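PDB 6NB0: histidine kinase from Paraburkholderia phymatum, which probably catalyses the ATP-dependent phosphorylation of a protein histidine, the opening step of phosphorelay signalling. Local coordinates for residues T185-E189 with P227-E231; A219-D223 with R235-T239; H261-E266 with L278-S283. All blocks are in the same frame, centred on the assembly; numbering follows the deposited sequence. Where two conformers were deposited one is given.

In the fold
The three contacts illustrate how one long connection and one hairpin are tied to a shared helix. Interactions 1 and 2 are neighbours, their centres about 9 Å apart, and their segments alternate along the chain. Both fasten parts of the connection between strand 207-214 and helix 232-238. They are joined directly by probable hydrogen bonds from H228 NE2 to D223 O and from R235 NE to L230 O, each 2.8 Å long. Interaction 3 lies on the opposite side of the chain's centre, about 21 Å from interaction 1 and about 24 Å from interaction 2, centre to centre. Helix 173-189 bridges the gap: F186 CD1 packs 3.8 Å from L278 CD1, linking interactions 1 and 3.

Interaction 1: T185-E189 with P227-E231; sequences TFAVE and PHVLE
E189, in the last turn of helix 173-189, reaches across to the loop with a carboxylate whose two oxygens do different work. OE2 accepts two successive backbone amides, V229 N at 2.7 Å and L230 N at 2.9 Å. The first arrives on the syn side but well out of the carboxylate plane, the second nearly in line with the C-O bond. OE1 takes the side chain of H228 instead: ND1 donates over 2.6 Å in an almost straight bond (170°). Carboxylate and imidazole are nearly coplanar, 19° apart, and OE1 sits at the ring edge. A salt bridge from R154 also reaches OE1, and this cation would probably help to keep the buried acid ionised. Three bonds from the loop therefore fix both the position and the rotation of the carboxylate.

The bend that brings the acid there is at chi2 (-85°). It turns the CG methylene of E189 to L230, whose CD1 lies 4.0 Å from E189 CG. The other branch of L230 turns to T185, with CD2 4.1 Å from T185 CG2. This threonine divides its two branches: the methyl serves the contact, while OG1 bonds back to W181 O in its own helix. L230 thus forms an apolar flank beside the polar grip, and its CD1 also approaches the F186 ring obliquely.

With one carboxylate oxygen bridging two successive loop amides, the acid fastens the connection leading into helix 232-238 onto a helix of the alpha/beta sandwich, the Bergerat-type fold of histidine kinase catalytic domains.

Interaction 2: A219-D223 with R235-T239; sequences AALTD and RAQAT
L221 and R235 form the tight half of this contact, where a helix-like turn in the connection after strand 207-214 packs on the short helix 232-238 of the kinase's alpha/beta sandwich domain. Their side chains slide past each other in opposite directions, with L221 CD2 4.2 Å from R235 CG. The arginine then folds back at chi3 (-76°), which carries its guanidinium round to the backbone of the turn. NH1 donates to L221 O over 2.8 Å, nearly straight at 168°, while NE is held by L230 O of the same connection. L221 O lies at the edge of the guanidinium and in its plane, and the donor lies in the carbonyl plane, so the two flat groups meet edge to edge. R235 CD comes within 3.2 Å of L221 O, so that the arginine wraps round it with both its aliphatic and its charged parts.

Further along, L221 CD1 rests 4.1 Å from A238 CB and close to T239 CG2. L221 is buried and also touches E189, A190 and F270, so this leucine of the turn is wedged between helix 232-238 and the C-terminal end of helix 173-189.

The other half, built on T222 and T239, is partly exposed, and methyls make its contacts across the segments. They are few, though T222 CG2 comes as near as 3.5 Å to A236 CA; it lies 4.1 Å from T239 CG2. T239 offers L221 and T222 only its methyl, because OG1 is turned back to the preceding turn, where it donates to A236 O at 2.8 Å.

Interaction 3: H261-E266 with L278-S283; sequences HDGAFE and LKFRAS
R281 folds its guanidinium over the backbone of the neighbouring strand, with A264 N under one face, toward the rim of the group, and R281 NH2 3.4 Å from A264 CB. The fold-back comes where the chain bends at chi3 (-56°). On the same face of the sheet E266 and K279 cross obliquely: E266 OE1 comes 3.9 Å from K279 CD, while the charged ends stay too far apart for a salt bridge. A water accepts a weak bond from R281 NH1 and donates to D262 O.

Beneath these side chains runs an antiparallel beta hairpin, strand 264-267 being one of the two outermost strands of the mixed sheet in this chain. A264 with R281 and E266 with K279 are hydrogen-bonded pairs; F265 with F280 between them is a non-hydrogen-bonded pair, where F265 CA approaches K279 O at 3.3 Å in a CA-H...O contact.

F265 turns to the opposite face. Its CG stands anti to the backbone N (chi1 172°), and the ring lies alongside L278 with CE1 4.1 Å from L278 CB, covered by residues of helices 173-189 and 252-260.

D262, with positive phi, ends helix 252-260 as the C-prime residue of a Schellman motif. G263 then brings its backbone to 4.1 Å from A282, CA to CA. H261 O accepts S283 N at 2.9 Å, and H261 CB packs 3.7 Å from A282 CB.

Interaction 1: T185-E189 with P227-E231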
ATOM      1  N   THR A 185     -11.130  11.172   6.909  1.00 24.65           N
ATOM      2  CA  THR A 185     -11.431  11.021   5.479  1.00 22.90           C
ATOM      3  C   THR A 185     -12.587  10.043   5.253  1.00 23.64           C
ATOM      4  O   THR A 185     -13.446  10.265   4.387  1.00 26.12           O
ATOM      5  CB  THR A 185     -10.173  10.550   4.747  1.00 23.39           C
ATOM      6  OG1 THR A 185      -9.175  11.580   4.826  1.00 24.06           O
ATOM      7  CG2 THR A 185     -10.455  10.261   3.271  1.00 25.92           C
ATOM      8  N   PHE A 186     -12.615   8.947   6.008  1.00 24.61           N
ATOM      9  CA  PHE A 186     -13.720   7.993   5.862  1.00 26.81           C
ATOM     10  C   PHE A 186     -15.061   8.672   6.123  1.00 23.48           C
ATOM     11  O   PHE A 186     -16.038   8.478   5.378  1.00 24.21           O
ATOM     12  CB  PHE A 186     -13.514   6.807   6.817  1.00 25.48           C
ATOM     13  CG  PHE A 186     -14.618   5.769   6.724  1.00 25.00           C
ATOM     14  CD1 PHE A 186     -15.753   5.875   7.491  1.00 25.31           C
ATOM     15  CD2 PHE A 186     -14.510   4.716   5.824  1.00 27.45           C
ATOM     16  CE1 PHE A 186     -16.794   4.938   7.371  1.00 27.99           C
ATOM     17  CE2 PHE A 186     -15.525   3.773   5.693  1.00 32.45           C
ATOM     18  CZ  PHE A 186     -16.660   3.876   6.474  1.00 28.43           C
ATOM     19  N   ALA A 187     -15.137   9.445   7.212  1.00 23.95           N
ATOM     20  CA  ALA A 187     -16.386  10.126   7.544  1.00 26.63           C
ATOM     21  C   ALA A 187     -16.766  11.101   6.444  1.00 29.20           C
ATOM     22  O   ALA A 187     -17.937  11.169   6.044  1.00 28.20           O
ATOM     23  CB  ALA A 187     -16.244  10.843   8.895  1.00 24.14           C
ATOM     24  N   VAL A 188     -15.769  11.818   5.897  1.00 25.72           N
ATOM     25  CA  VAL A 188     -16.025  12.745   4.794  1.00 23.14           C
ATOM     26  C   VAL A 188     -16.562  11.990   3.583  1.00 24.31           C
ATOM     27  O   VAL A 188     -17.536  12.417   2.950  1.00 26.25           O
ATOM     28  CB  VAL A 188     -14.747  13.536   4.448  1.00 26.25           C
ATOM     29  CG1 VAL A 188     -14.949  14.334   3.148  1.00 26.83           C
ATOM     30  CG2 VAL A 188     -14.403  14.485   5.622  1.00 23.75           C
ATOM     31  N   GLU A 189     -15.941  10.841   3.249  1.00 23.83           N
ATOM     32  CA  GLU A 189     -16.411  10.057   2.100  1.00 23.70           C
ATOM     33  C   GLU A 189     -17.849   9.620   2.293  1.00 25.52           C
ATOM     34  O   GLU A 189     -18.624   9.536   1.326  1.00 26.54           O
ATOM     35  CB  GLU A 189     -15.508   8.831   1.879  1.00 25.41           C
ATOM     36  CG  GLU A 189     -14.125   9.149   1.280  1.00 25.58           C
ATOM     37  CD  GLU A 189     -14.149   9.235  -0.245  1.00 24.49           C
ATOM     38  OE1 GLU A 189     -15.216   9.549  -0.814  1.00 27.38           O
ATOM     39  OE2 GLU A 189     -13.102   9.005  -0.877  1.00 29.58           O
ATOM     40  N   PRO A 227     -16.500  13.727  -5.933  1.00 30.39           N
ATOM     41  CA  PRO A 227     -15.058  13.438  -5.849  1.00 29.98           C
ATOM     42  C   PRO A 227     -14.796  12.411  -4.759  1.00 32.69           C
ATOM     43  O   PRO A 227     -15.531  12.315  -3.776  1.00 29.93           O
ATOM     44  CB  PRO A 227     -14.425  14.792  -5.496  1.00 31.17           C
ATOM     45  CG  PRO A 227     -15.479  15.832  -5.816  1.00 34.47           C
ATOM     46  CD  PRO A 227     -16.823  15.158  -5.737  1.00 31.52           C
ATOM     47  N   HIS A 228     -13.719  11.647  -4.930  1.00 29.12           N
ATOM     48  CA  HIS A 228     -13.346  10.653  -3.932  1.00 30.20           C
ATOM     49  C   HIS A 228     -11.837  10.620  -3.782  1.00 27.99           C
ATOM     50  O   HIS A 228     -11.100  11.005  -4.690  1.00 31.99           O
ATOM     51  CB  HIS A 228     -13.845   9.256  -4.338  1.00 30.37           C
ATOM     52  CG  HIS A 228     -15.335   9.149  -4.382  1.00 29.73           C
ATOM     53  ND1 HIS A 228     -16.110   9.129  -3.244  1.00 28.87           N
ATOM     54  CD2 HIS A 228     -16.189   9.048  -5.425  1.00 30.02           C
ATOM     55  CE1 HIS A 228     -17.385   9.021  -3.589  1.00 25.82           C
ATOM     56  NE2 HIS A 228     -17.457   8.977  -4.905  1.00 29.29           N
ATOM     57  N   VAL A 229     -11.384  10.137  -2.626  1.00 26.68           N
ATOM     58  CA  VAL A 229      -9.973   9.866  -2.377  0.61 27.47           C
ATOM     59  C   VAL A 229      -9.720   8.368  -2.185  1.00 32.20           C
ATOM     60  O   VAL A 229      -8.761   7.820  -2.731  1.00 27.00           O
ATOM     61  CB  VAL A 229      -9.484  10.672  -1.147  0.61 27.70           C
ATOM     62  CG1 VAL A 229      -8.123  10.211  -0.681  0.61 25.10           C
ATOM     63  CG2 VAL A 229      -9.435  12.170  -1.457  0.61 25.74           C
ATOM     64  N   LEU A 230     -10.579   7.696  -1.420  1.00 28.56           N
ATOM     65  CA  LEU A 230     -10.356   6.276  -1.148  1.00 30.34           C
ATOM     66  C   LEU A 230     -10.656   5.424  -2.389  1.00 26.34           C
ATOM     67  O   LEU A 230     -11.408   5.814  -3.285  1.00 25.85           O
ATOM     68  CB  LEU A 230     -11.210   5.831   0.051  1.00 26.98           C
ATOM     69  CG  LEU A 230     -10.958   6.615   1.353  1.00 28.28           C
ATOM     70  CD1 LEU A 230     -11.872   6.141   2.509  1.00 27.03           C
ATOM     71  CD2 LEU A 230      -9.455   6.544   1.804  1.00 26.49           C
ATOM     72  N   GLU A 231     -10.073   4.228  -2.418  1.00 28.44           N
ATOM     73  CA  GLU A 231     -10.230   3.341  -3.571  1.00 33.19           C
ATOM     74  C   GLU A 231     -11.692   2.996  -3.815  1.00 33.70           C
ATOM     75  O   GLU A 231     -12.467   2.797  -2.876  1.00 28.48           O
ATOM     76  CB  GLU A 231      -9.453   2.044  -3.367  1.00 32.90           C
ATOM     77  CG  GLU A 231      -7.951   2.134  -3.479  1.00 33.06           C
ATOM     78  CD  GLU A 231      -7.317   0.777  -3.202  1.00 37.09           C
ATOM     79  OE1 GLU A 231      -7.601   0.204  -2.112  1.00 30.55           O
ATOM     80  OE2 GLU A 231      -6.562   0.280  -4.066  1.00 36.84           O
TER

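Interaction 2: A219-D223 with R235-T239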
ATOM      1  N   ALA A 219     -24.580   6.250   1.153  1.00 33.87           N
ATOM      2  CA  ALA A 219     -24.646   6.218  -0.309  1.00 32.72           C
ATOM      3  C   ALA A 219     -23.626   7.142  -0.963  1.00 37.26           C
ATOM      4  O   ALA A 219     -23.247   6.911  -2.119  1.00 34.22           O
ATOM      5  CB  ALA A 219     -26.056   6.584  -0.796  1.00 35.12           C
ATOM      6  N   ALA A 220     -23.152   8.172  -0.248  1.00 31.93           N
ATOM      7  CA  ALA A 220     -22.133   9.047  -0.822  1.00 33.48           C
ATOM      8  C   ALA A 220     -20.820   8.311  -1.080  1.00 30.68           C
ATOM      9  O   ALA A 220     -20.050   8.719  -1.953  1.00 30.86           O
ATOM     10  CB  ALA A 220     -21.912  10.253   0.092  1.00 29.28           C
ATOM     11  N   LEU A 221     -20.546   7.229  -0.336  1.00 31.22           N
ATOM     12  CA  LEU A 221     -19.297   6.480  -0.510  1.00 30.03           C
ATOM     13  C   LEU A 221     -19.119   6.003  -1.944  1.00 29.69           C
ATOM     14  O   LEU A 221     -17.991   5.916  -2.449  1.00 32.52           O
ATOM     15  CB  LEU A 221     -19.297   5.273   0.436  1.00 29.44           C
ATOM     16  CG  LEU A 221     -18.823   5.563   1.859  1.00 31.49           C
ATOM     17  CD1 LEU A 221     -19.264   4.436   2.790  1.00 34.96           C
ATOM     18  CD2 LEU A 221     -17.297   5.700   1.829  1.00 29.04           C
ATOM     19  N   THR A 222     -20.216   5.637  -2.603  1.00 33.48           N
ATOM     20  CA  THR A 222     -20.146   5.040  -3.928  1.00 33.56           C
ATOM     21  C   THR A 222     -20.781   5.918  -4.993  1.00 37.54           C
ATOM     22  O   THR A 222     -21.035   5.443  -6.099  1.00 38.03           O
ATOM     23  CB  THR A 222     -20.798   3.649  -3.937  1.00 43.32           C
ATOM     24  OG1 THR A 222     -22.130   3.730  -3.423  1.00 40.68           O
ATOM     25  CG2 THR A 222     -19.992   2.664  -3.093  1.00 39.42           C
ATOM     26  N   ASP A 223     -21.040   7.183  -4.692  1.00 33.26           N
ATOM     27  CA  ASP A 223     -21.692   8.056  -5.664  1.00 33.06           C
ATOM     28  C   ASP A 223     -20.675   8.510  -6.710  1.00 35.57           C
ATOM     29  O   ASP A 223     -19.772   9.290  -6.386  1.00 35.98           O
ATOM     30  CB  ASP A 223     -22.318   9.254  -4.932  1.00 34.60           C
ATOM     31  CG  ASP A 223     -23.138  10.154  -5.840  1.00 39.58           C
ATOM     32  OD1 ASP A 223     -23.004  10.083  -7.074  1.00 35.90           O
ATOM     33  OD2 ASP A 223     -23.919  10.952  -5.300  1.00 39.10           O
ATOM     34  N   ARG A 235     -14.379   1.718  -1.069  1.00 26.52           N
ATOM     35  CA  ARG A 235     -15.599   2.466  -0.781  1.00 29.53           C
ATOM     36  C   ARG A 235     -16.843   1.597  -0.948  1.00 31.42           C
ATOM     37  O   ARG A 235     -17.760   1.660  -0.121  1.00 29.88           O
ATOM     38  CB  ARG A 235     -15.674   3.703  -1.673  1.00 29.40           C
ATOM     39  CG  ARG A 235     -14.665   4.784  -1.269  1.00 26.89           C
ATOM     40  CD  ARG A 235     -14.782   6.058  -2.134  1.00 31.33           C
ATOM     41  NE  ARG A 235     -14.200   5.923  -3.477  1.00 28.50           N
ATOM     42  CZ  ARG A 235     -14.887   5.840  -4.618  1.00 33.18           C
ATOM     43  NH1 ARG A 235     -16.218   5.823  -4.639  1.00 28.02           N
ATOM     44  NH2 ARG A 235     -14.227   5.766  -5.767  1.00 34.99           N
ATOM     45  N   ALA A 236     -16.901   0.796  -2.023  1.00 30.44           N
ATOM     46  CA  ALA A 236     -18.007  -0.137  -2.217  1.00 36.72           C
ATOM     47  C   ALA A 236     -18.096  -1.145  -1.073  1.00 38.40           C
ATOM     48  O   ALA A 236     -19.184  -1.381  -0.523  1.00 33.09           O
ATOM     49  CB  ALA A 236     -17.857  -0.862  -3.558  1.00 33.74           C
ATOM     50  N   GLN A 237     -16.965  -1.770  -0.717  1.00 34.51           N
ATOM     51  CA  GLN A 237     -16.963  -2.764   0.353  1.00 35.70           C
ATOM     52  C   GLN A 237     -17.455  -2.163   1.660  1.00 32.49           C
ATOM     53  O   GLN A 237     -18.098  -2.864   2.456  1.00 34.67           O
ATOM     54  CB  GLN A 237     -15.558  -3.371   0.541  1.00 31.70           C
ATOM     55  CG  GLN A 237     -15.556  -4.713   1.287  1.00 34.58           C
ATOM     56  CD  GLN A 237     -15.648  -4.567   2.811  1.00 31.59           C
ATOM     57  OE1 GLN A 237     -15.231  -3.555   3.372  1.00 29.54           O
ATOM     58  NE2 GLN A 237     -16.222  -5.577   3.474  1.00 34.76           N
ATOM     59  N   ALA A 238     -17.210  -0.864   1.874  1.00 30.45           N
ATOM     60  CA  ALA A 238     -17.587  -0.244   3.144  1.00 31.33           C
ATOM     61  C   ALA A 238     -19.100  -0.110   3.292  1.00 37.27           C
ATOM     62  O   ALA A 238     -19.579   0.018   4.423  1.00 41.17           O
ATOM     63  CB  ALA A 238     -16.935   1.130   3.291  1.00 26.89           C
ATOM     64  N   THR A 239     -19.855  -0.106   2.186  1.00 33.46           N
ATOM     65  CA  THR A 239     -21.314  -0.075   2.294  1.00 37.71           C
ATOM     66  C   THR A 239     -21.897  -1.444   2.592  1.00 39.66           C
ATOM     67  O   THR A 239     -23.104  -1.544   2.827  1.00 43.19           O
ATOM     68  CB  THR A 239     -21.959   0.478   1.013  1.00 36.65           C
ATOM     69  OG1 THR A 239     -21.772  -0.444  -0.064  1.00 36.81           O
ATOM     70  CG2 THR A 239     -21.386   1.846   0.621  1.00 39.18           C
TER

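Interaction 3: H261-E266 with L278-S283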
ATOM      1  N   HIS A 261      -0.495   0.510  19.123  1.00 40.22           N
ATOM      2  CA  HIS A 261      -0.270   1.387  20.267  1.00 41.04           C
ATOM      3  C   HIS A 261      -1.010   0.912  21.523  1.00 43.40           C
ATOM      4  O   HIS A 261      -1.373   1.738  22.364  1.00 42.91           O
ATOM      5  CB  HIS A 261      -0.675   2.831  19.930  1.00 37.47           C
ATOM      6  CG  HIS A 261       0.277   3.536  19.006  1.00 37.97           C
ATOM      7  ND1 HIS A 261       0.205   3.419  17.634  1.00 44.62           N
ATOM      8  CD2 HIS A 261       1.312   4.376  19.258  1.00 43.42           C
ATOM      9  CE1 HIS A 261       1.165   4.144  17.081  1.00 44.25           C
ATOM     10  NE2 HIS A 261       1.844   4.741  18.046  1.00 44.81           N
ATOM     11  N   ASP A 262      -1.239  -0.398  21.667  1.00 45.31           N
ATOM     12  CA  ASP A 262      -1.926  -0.957  22.838  1.00 47.00           C
ATOM     13  C   ASP A 262      -3.274  -0.271  23.064  1.00 47.45           C
ATOM     14  O   ASP A 262      -3.665   0.026  24.195  1.00 46.82           O
ATOM     15  CB  ASP A 262      -1.052  -0.856  24.084  1.00 51.17           C
ATOM     16  CG  ASP A 262       0.248  -1.631  23.947  1.00 73.69           C
ATOM     17  OD1 ASP A 262       0.291  -2.570  23.128  1.00 71.72           O
ATOM     18  OD2 ASP A 262       1.218  -1.302  24.663  1.00 82.21           O
ATOM     19  N   GLY A 263      -3.988  -0.015  21.972  1.00 38.57           N
ATOM     20  CA  GLY A 263      -5.248   0.700  21.991  1.00 36.97           C
ATOM     21  C   GLY A 263      -6.342  -0.114  21.326  1.00 36.53           C
ATOM     22  O   GLY A 263      -6.306  -1.344  21.305  1.00 39.62           O
ATOM     23  N   ALA A 264      -7.313   0.596  20.757  1.00 31.35           N
ATOM     24  CA  ALA A 264      -8.479  -0.087  20.225  1.00 36.68           C
ATOM     25  C   ALA A 264      -9.155   0.821  19.216  1.00 34.74           C
ATOM     26  O   ALA A 264      -9.006   2.047  19.263  1.00 32.61           O
ATOM     27  CB  ALA A 264      -9.469  -0.469  21.338  1.00 39.98           C
ATOM     28  N   PHE A 265      -9.934   0.207  18.326  1.00 32.79           N
ATOM     29  CA  PHE A 265     -10.675   0.979  17.328  1.00 27.62           C
ATOM     30  C   PHE A 265     -12.090   0.426  17.228  1.00 26.85           C
ATOM     31  O   PHE A 265     -12.280  -0.789  17.247  1.00 32.34           O
ATOM     32  CB  PHE A 265      -9.981   0.907  15.971  1.00 26.77           C
ATOM     33  CG  PHE A 265     -10.782   1.521  14.867  1.00 29.58           C
ATOM     34  CD1 PHE A 265     -10.955   2.880  14.816  1.00 27.57           C
ATOM     35  CD2 PHE A 265     -11.407   0.720  13.905  1.00 32.28           C
ATOM     36  CE1 PHE A 265     -11.724   3.465  13.804  1.00 27.89           C
ATOM     37  CE2 PHE A 265     -12.185   1.300  12.894  1.00 33.10           C
ATOM     38  CZ  PHE A 265     -12.333   2.669  12.839  1.00 29.97           C
ATOM     39  N   GLU A 266     -13.088   1.308  17.171  1.00 29.54           N
ATOM     40  CA  GLU A 266     -14.478   0.881  17.083  0.53 33.98           C
ATOM     41  C   GLU A 266     -15.145   1.648  15.955  1.00 36.55           C
ATOM     42  O   GLU A 266     -15.144   2.888  15.959  1.00 33.39           O
ATOM     43  CB  GLU A 266     -15.225   1.109  18.403  0.53 33.79           C
ATOM     44  CG  GLU A 266     -14.619   0.380  19.586  0.53 36.75           C
ATOM     45  CD  GLU A 266     -15.489   0.435  20.823  0.53 44.08           C
ATOM     46  OE1 GLU A 266     -15.969   1.533  21.173  0.53 45.54           O
ATOM     47  OE2 GLU A 266     -15.704  -0.627  21.435  0.53 50.66           O
ATOM     48  N   LEU A 278     -16.683   6.922  14.723  1.00 27.99           N
ATOM     49  CA  LEU A 278     -15.488   6.082  14.716  1.00 27.96           C
ATOM     50  C   LEU A 278     -14.690   6.459  15.957  1.00 34.46           C
ATOM     51  O   LEU A 278     -14.451   7.653  16.196  1.00 30.71           O
ATOM     52  CB  LEU A 278     -14.635   6.328  13.466  1.00 24.62           C
ATOM     53  CG  LEU A 278     -15.317   6.205  12.091  1.00 32.16           C
ATOM     54  CD1 LEU A 278     -14.338   6.538  10.949  1.00 30.90           C
ATOM     55  CD2 LEU A 278     -15.913   4.781  11.896  1.00 25.50           C
ATOM     56  N   LYS A 279     -14.295   5.471  16.754  1.00 27.60           N
ATOM     57  CA  LYS A 279     -13.619   5.747  18.016  1.00 29.24           C
ATOM     58  C   LYS A 279     -12.243   5.103  17.958  1.00 33.19           C
ATOM     59  O   LYS A 279     -12.132   3.888  17.746  1.00 33.88           O
ATOM     60  CB  LYS A 279     -14.405   5.223  19.217  1.00 29.93           C
ATOM     61  CG  LYS A 279     -15.740   5.972  19.461  1.00 31.52           C
ATOM     62  CD  LYS A 279     -16.478   5.369  20.646  1.00 37.22           C
ATOM     63  CE  LYS A 279     -17.869   5.942  20.754  1.00 44.78           C
ATOM     64  NZ  LYS A 279     -18.530   5.513  22.034  1.00 49.55           N
ATOM     65  N   PHE A 280     -11.215   5.918  18.171  1.00 29.07           N
ATOM     66  CA  PHE A 280      -9.814   5.507  18.147  1.00 27.46           C
ATOM     67  C   PHE A 280      -9.217   5.733  19.538  1.00 30.78           C
ATOM     68  O   PHE A 280      -9.417   6.791  20.142  1.00 29.91           O
ATOM     69  CB  PHE A 280      -9.086   6.311  17.049  1.00 28.55           C
ATOM     70  CG  PHE A 280      -7.602   6.027  16.933  1.00 26.68           C
ATOM     71  CD1 PHE A 280      -6.685   6.717  17.716  1.00 28.35           C
ATOM     72  CD2 PHE A 280      -7.130   5.098  16.012  1.00 28.31           C
ATOM     73  CE1 PHE A 280      -5.309   6.465  17.589  1.00 30.04           C
ATOM     74  CE2 PHE A 280      -5.749   4.837  15.889  1.00 29.46           C
ATOM     75  CZ  PHE A 280      -4.853   5.520  16.671  1.00 30.77           C
ATOM     76  N   ARG A 281      -8.510   4.731  20.072  1.00 26.96           N
ATOM     77  CA  ARG A 281      -7.780   4.911  21.320  1.00 30.27           C
ATOM     78  C   ARG A 281      -6.366   4.378  21.166  1.00 29.23           C
ATOM     79  O   ARG A 281      -6.152   3.343  20.527  1.00 34.37           O
ATOM     80  CB  ARG A 281      -8.400   4.148  22.519  1.00 34.74           C
ATOM     81  CG  ARG A 281      -9.832   4.407  22.893  1.00 51.39           C
ATOM     82  CD  ARG A 281     -10.126   3.630  24.210  1.00 63.02           C
ATOM     83  NE  ARG A 281      -9.846   2.187  24.139  1.00 70.90           N
ATOM     84  CZ  ARG A 281      -8.780   1.580  24.674  1.00 72.61           C
ATOM     85  NH1 ARG A 281      -7.863   2.277  25.330  1.00 77.99           N
ATOM     86  NH2 ARG A 281      -8.626   0.264  24.558  1.00 66.96           N
ATOM     87  N   ALA A 282      -5.414   5.045  21.815  1.00 33.34           N
ATOM     88  CA  ALA A 282      -4.015   4.630  21.779  1.00 34.32           C
ATOM     89  C   ALA A 282      -3.407   4.921  23.137  1.00 39.39           C
ATOM     90  O   ALA A 282      -3.739   5.936  23.750  1.00 39.76           O
ATOM     91  CB  ALA A 282      -3.241   5.361  20.660  1.00 32.74           C
ATOM     92  N   SER A 283      -2.535   4.028  23.613  1.00 39.12           N
ATOM     93  CA  SER A 283      -1.873   4.249  24.883  1.00 47.45           C
ATOM     94  C   SER A 283      -0.877   5.392  24.746  1.00 44.64           C
ATOM     95  O   SER A 283      -0.216   5.542  23.721  1.00 49.23           O
ATOM     96  CB  SER A 283      -1.167   2.972  25.356  1.00 47.85           C
ATOM     97  OG  SER A 283      -0.413   3.225  26.513  1.00 53.11           O
TER
HETATM   98  O   HOH W   1      -5.257   2.478  25.157  1.00 51.10           O